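Local coordinates for protein two-domain type laccase (Metagenomes, PDB 2ZWN) that probably oxidises phenolic and related substrates at a copper site and passes the electrons to a trinuclear copper cluster that reduces dioxygen to water, at residues A202-G207 and H252-T257. Numbering follows the deposited sequence.
Sequences AMHSHG and HDHVDT. With CU (copper (II) ion), chain G; C2O (Cu-O-Cu linkage), chain F.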
loop_
_atom_site.group_PDB
_atom_site.type_symbol
_atom_site.label_atom_id
_atom_site.label_comp_id
_atom_site.label_asym_id
_atom_site.label_seq_id
_atom_site.Cartn_x
_atom_site.Cartn_y
_atom_site.Cartn_z
ATOM N N ALA A 202 2.152 -8.300 1.389
ATOM C CA ALA A 202 1.552 -8.648 0.102
ATOM C C ALA A 202 1.386 -10.163 0.048
ATOM O O ALA A 202 2.309 -10.891 -0.307
ATOM C CB ALA A 202 2.426 -8.143 -1.047
ATOM N N MET A 203 0.209 -10.636 0.438
ATOM C CA MET A 203 0.005 -12.065 0.679
ATOM C C MET A 203 -0.327 -12.792 -0.623
ATOM O O MET A 203 -1.350 -12.520 -1.253
ATOM C CB MET A 203 -1.100 -12.268 1.710
ATOM C CG MET A 203 -0.828 -11.603 3.051
ATOM S SD MET A 203 0.766 -11.981 3.793
ATOM C CE MET A 203 0.588 -13.737 4.123
ATOM N N HIS A 204 0.553 -13.712 -1.006
ATOM C CA HIS A 204 0.472 -14.398 -2.290
ATOM C C HIS A 204 0.287 -15.893 -2.095
ATOM O O HIS A 204 1.098 -16.538 -1.431
ATOM C CB HIS A 204 1.746 -14.161 -3.097
ATOM C CG HIS A 204 1.822 -14.973 -4.348
ATOM N ND1 HIS A 204 0.763 -15.093 -5.222
ATOM C CD2 HIS A 204 2.827 -15.714 -4.872
ATOM C CE1 HIS A 204 1.113 -15.871 -6.231
ATOM N NE2 HIS A 204 2.361 -16.257 -6.043
ATOM N N SER A 205 -0.764 -16.432 -2.702
ATOM C CA SER A 205 -1.033 -17.868 -2.666
ATOM C C SER A 205 -0.612 -18.557 -3.958
ATOM O O SER A 205 -1.183 -18.297 -5.019
ATOM C CB SER A 205 -2.516 -18.118 -2.425
ATOM O OG SER A 205 -3.314 -17.471 -3.402
ATOM N N HIS A 206 0.364 -19.460 -3.875
ATOM C CA HIS A 206 0.726 -20.263 -5.040
ATOM C C HIS A 206 -0.401 -21.246 -5.345
ATOM O O HIS A 206 -1.156 -21.642 -4.450
ATOM C CB HIS A 206 2.008 -21.068 -4.815
ATOM C CG HIS A 206 3.256 -20.246 -4.785
ATOM N ND1 HIS A 206 4.442 -20.685 -5.334
ATOM C CD2 HIS A 206 3.509 -19.017 -4.278
ATOM C CE1 HIS A 206 5.371 -19.764 -5.160
ATOM N NE2 HIS A 206 4.830 -18.737 -4.530
ATOM N N GLY A 207 -0.503 -21.628 -6.613
ATOM C CA GLY A 207 -1.418 -22.675 -7.051
ATOM C C GLY A 207 -2.902 -22.352 -7.064
ATOM O O GLY A 207 -3.709 -23.187 -7.484
ATOM N N HIS A 252 2.716 -16.888 1.073
ATOM C CA HIS A 252 3.640 -16.025 1.795
ATOM C C HIS A 252 3.521 -14.547 1.460
ATOM O O HIS A 252 2.933 -14.160 0.455
ATOM C CB HIS A 252 5.075 -16.474 1.502
ATOM C CG HIS A 252 5.465 -16.311 0.069
ATOM N ND1 HIS A 252 6.161 -15.214 -0.393
ATOM C CD2 HIS A 252 5.226 -17.089 -1.013
ATOM C CE1 HIS A 252 6.342 -15.329 -1.698
ATOM N NE2 HIS A 252 5.785 -16.458 -2.098
ATOM N N ASP A 253 4.110 -13.733 2.334
ATOM C CA ASP A 253 4.295 -12.311 2.095
ATOM C C ASP A 253 5.304 -12.161 0.960
ATOM O O ASP A 253 6.414 -12.709 1.021
ATOM C CB ASP A 253 4.804 -11.651 3.386
ATOM C CG ASP A 253 4.841 -10.126 3.327
ATOM O OD1 ASP A 253 4.629 -9.519 2.248
ATOM O OD2 ASP A 253 5.103 -9.532 4.407
ATOM N N HIS A 254 4.916 -11.420 -0.072
ATOM C CA HIS A 254 5.726 -11.251 -1.276
ATOM C C HIS A 254 6.625 -10.018 -1.202
ATOM O O HIS A 254 7.384 -9.744 -2.145
ATOM C CB HIS A 254 4.809 -11.159 -2.503
ATOM C CG HIS A 254 5.437 -11.634 -3.781
ATOM N ND1 HIS A 254 6.528 -11.015 -4.355
ATOM C CD2 HIS A 254 5.099 -12.646 -4.614
ATOM C CE1 HIS A 254 6.842 -11.635 -5.479
ATOM N NE2 HIS A 254 5.996 -12.634 -5.656
ATOM N N VAL A 255 6.541 -9.255 -0.112
ATOM C CA VAL A 255 7.466 -8.144 0.085
ATOM C C VAL A 255 8.844 -8.742 0.355
ATOM O O VAL A 255 9.049 -9.413 1.363
ATOM C CB VAL A 255 7.043 -7.212 1.230
ATOM C CG1 VAL A 255 8.125 -6.155 1.479
ATOM C CG2 VAL A 255 5.696 -6.551 0.912
ATOM N N ASP A 256 9.774 -8.489 -0.562
ATOM C CA ASP A 256 11.061 -9.186 -0.626
ATOM C C ASP A 256 11.829 -9.201 0.705
ATOM O O ASP A 256 12.331 -10.249 1.126
ATOM C CB ASP A 256 11.923 -8.568 -1.739
ATOM C CG ASP A 256 11.244 -8.613 -3.111
ATOM O OD1 ASP A 256 9.990 -8.584 -3.183
ATOM O OD2 ASP A 256 11.968 -8.656 -4.130
ATOM N N THR A 257 11.907 -8.052 1.369
ATOM C CA THR A 257 12.623 -7.939 2.650
ATOM C C THR A 257 11.925 -8.675 3.810
ATOM O O THR A 257 12.550 -8.949 4.839
ATOM C CB THR A 257 12.850 -6.457 3.049
ATOM O OG1 THR A 257 11.594 -5.770 3.107
ATOM C CG2 THR A 257 13.765 -5.759 2.044
HETATM CU CU CU G . 3.653 -17.173 -6.998
HETATM CU CU2 C2O F . 5.868 -13.989 -7.333
HETATM CU CU3 C2O F . 6.217 -17.430 -3.799
HETATM O O1 C2O F . 6.093 -15.809 -5.514
#
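H206 and H252 meet at one copper, CU3 of the Cu-O-Cu group, each bonding it through NE2; the two NE2 atoms lie 3.5 Å apart as fellow ligands, their rings rim to rim. H254 takes the other copper of that group, CU2, at 2.2 Å from NE2, and H204 NE2 binds the separate copper ion. H204 lies alongside H254, both pointing the same way; its chi1 of 172° sends CG away from the backbone N, and its ring edge turns toward the face of H252 in an offset edge-to-face pair, planes at 79°. These two His-X-His pairs supply half of a trinuclear centre of the multicopper oxidase type; H60, H62, H104 and H106 of the second subunit complete it, so the site is built at a subunit interface between cupredoxin-like domains. Second-shell bonds steady three rings: H252 ND1 donates to D253 O from above the carbonyl plane (2.9 Å), H204 ND1 bonds D227 O, and H206 has D73 of the second subunit. Behind them, strands 201-205 and 248-253 pair antiparallel (H204 N to H252 O 2.8 Å), and H254 N continues to A202 O at 2.7 Å. D253 OD1 accepts A202 N (2.9 Å) and V255 N (3.0 Å) from opposite carboxylate faces, the latter making an Asx turn, while OD2 bonds ND1 of H201 and H258. Replacing D253 by an alanine would probably cost all four donors their acceptor and loosen the turn carrying H254. On the sheet face away from H204 and H252, M203 SD rests 3.9 Å from D253 CA.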